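Local coordinates for protein ferulic acid decarboxylase 1 (Candida dubliniensis, PDB 4ZAD) that probably catalyses the reversible decarboxylation of aromatic acids such as ferulic, coumaric and cinnamic acid to vinyl products, using a prenylated flavin cofactor and manganese, at residues Q14-E19 / H84-L89. Sequence-based numbering, arbitrary orientation.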
# COMPACT_ATOMS: atom_id res chain seq x y z
N GLN A 14 -5.14 3.42 33.74
CA GLN A 14 -4.13 4.03 34.60
C GLN A 14 -2.73 3.84 33.99
O GLN A 14 -1.91 4.77 34.03
CB GLN A 14 -4.21 3.40 36.01
CG GLN A 14 -3.47 4.12 37.12
CD GLN A 14 -3.70 5.65 37.16
OE1 GLN A 14 -4.74 6.13 37.66
NE2 GLN A 14 -2.71 6.41 36.67
N VAL A 15 -2.45 2.66 33.41
CA VAL A 15 -1.18 2.47 32.69
C VAL A 15 -1.07 3.44 31.51
O VAL A 15 -0.02 4.04 31.32
CB VAL A 15 -0.91 0.98 32.23
CG1 VAL A 15 0.31 0.89 31.34
CG2 VAL A 15 -0.71 0.06 33.45
N LEU A 16 -2.13 3.60 30.73
CA LEU A 16 -2.12 4.53 29.59
C LEU A 16 -1.86 5.99 30.02
O LEU A 16 -1.12 6.73 29.36
CB LEU A 16 -3.45 4.45 28.82
CG LEU A 16 -3.79 3.15 28.08
CD1 LEU A 16 -5.19 3.26 27.42
CD2 LEU A 16 -2.72 2.79 27.06
N LYS A 17 -2.50 6.39 31.12
CA LYS A 17 -2.28 7.68 31.76
C LYS A 17 -0.82 7.78 32.19
O LYS A 17 -0.13 8.76 31.88
CB LYS A 17 -3.22 7.81 32.97
CG LYS A 17 -3.71 9.21 33.29
N ASN A 18 -0.30 6.75 32.87
CA ASN A 18 1.13 6.77 33.27
C ASN A 18 2.06 6.87 32.06
O ASN A 18 3.14 7.47 32.16
CB ASN A 18 1.55 5.56 34.16
CG ASN A 18 0.79 5.50 35.49
OD1 ASN A 18 0.27 6.52 35.97
ND2 ASN A 18 0.71 4.32 36.07
N GLU A 19 1.64 6.31 30.92
CA GLU A 19 2.54 6.24 29.77
C GLU A 19 2.43 7.48 28.92
O GLU A 19 3.25 7.69 28.01
CB GLU A 19 2.32 4.95 28.97
CG GLU A 19 3.13 3.78 29.56
CD GLU A 19 2.97 2.44 28.83
OE1 GLU A 19 2.32 2.41 27.74
OE2 GLU A 19 3.48 1.42 29.39
N HIS A 84 1.73 -0.51 18.87
CA HIS A 84 0.77 -1.51 19.32
C HIS A 84 0.73 -1.65 20.86
O HIS A 84 0.18 -2.63 21.39
CB HIS A 84 1.06 -2.86 18.64
CG HIS A 84 0.51 -2.97 17.25
ND1 HIS A 84 0.95 -2.19 16.20
CD2 HIS A 84 -0.44 -3.78 16.73
CE1 HIS A 84 0.29 -2.52 15.10
NE2 HIS A 84 -0.56 -3.48 15.40
N ALA A 85 1.29 -0.66 21.56
CA ALA A 85 1.22 -0.59 23.01
C ALA A 85 -0.14 -0.95 23.59
O ALA A 85 -0.21 -1.68 24.59
CB ALA A 85 1.60 0.81 23.51
N ARG A 86 -1.21 -0.42 23.02
CA ARG A 86 -2.47 -0.60 23.66
C ARG A 86 -2.84 -2.07 23.53
O ARG A 86 -3.44 -2.66 24.42
CB ARG A 86 -3.52 0.33 23.07
CG ARG A 86 -3.24 1.82 23.30
CD ARG A 86 -4.36 2.80 22.83
NE ARG A 86 -3.77 4.09 22.53
CZ ARG A 86 -4.24 5.01 21.70
NH1 ARG A 86 -5.39 4.86 21.05
NH2 ARG A 86 -3.52 6.11 21.50
N ILE A 87 -2.43 -2.69 22.45
CA ILE A 87 -2.74 -4.08 22.23
C ILE A 87 -1.94 -4.93 23.21
O ILE A 87 -2.50 -5.76 23.90
CB ILE A 87 -2.53 -4.48 20.77
CG1 ILE A 87 -3.24 -3.49 19.85
CG2 ILE A 87 -3.09 -5.84 20.52
CD1 ILE A 87 -4.76 -3.40 20.10
N ALA A 88 -0.64 -4.68 23.34
CA ALA A 88 0.18 -5.41 24.32
C ALA A 88 -0.41 -5.28 25.70
O ALA A 88 -0.40 -6.23 26.46
CB ALA A 88 1.61 -4.88 24.33
N LEU A 89 -0.92 -4.10 26.02
CA LEU A 89 -1.39 -3.84 27.38
C LEU A 89 -2.61 -4.69 27.73
O LEU A 89 -2.73 -5.15 28.86
CB LEU A 89 -1.65 -2.35 27.62
CG LEU A 89 -0.33 -1.60 27.80
CD1 LEU A 89 -0.60 -0.11 27.78
CD2 LEU A 89 0.46 -2.02 29.07
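Val15 opens the contact by lying obliquely across Leu89, the residue of 84-89 that all three contacting side chains of 14-19 share. Because CG1 of Val15 stands anti to its own backbone N (chi1 172°), Val15 CG1 reaches over the forked end of the leucine, 3.7 Å from Leu89 CD2 and 3.8 Å from Leu89 CD1. Next in sequence, Leu16 starts off alongside the other helix, yet its tip swings in. Leu16 CD2 touches two partners. It lies 3.7 Å from Leu89 CD1, measured from Leu16 CD2, where the two leucines run past each other in opposite senses. Leu16 CD2 is also 3.9 Å from Arg86 CG, meeting the aliphatic stem of the arginine at roughly a right angle. The Arg86 guanidinium lies beyond this apolar patch and pairs with Asp21 in a salt bridge and with the carbonyls of Leu47 and Cys73 in hydrogen bonds. Glu19, one helical turn beyond Val15, completes the set. Its extended chain brings Glu19 OE1 to 3.9 Å from Leu89 CD1, a plain van der Waals approach, while the carboxylate is held by a salt bridge to Arg78 and a hydrogen bond to Ser95. The principle is a division of labour: apolar branches and stems make most of the helix-helix contact, while the charged ends of Glu19 and Arg86 find their polar partners outside it. The axes of 14-19 and 85-89 come within 11.3 Å at closest approach, with N-to-C directions 143° apart, a roughly antiparallel helix-helix packing within the N-terminal domain of the UbiD family, away from the prenylated-flavin and manganese sites.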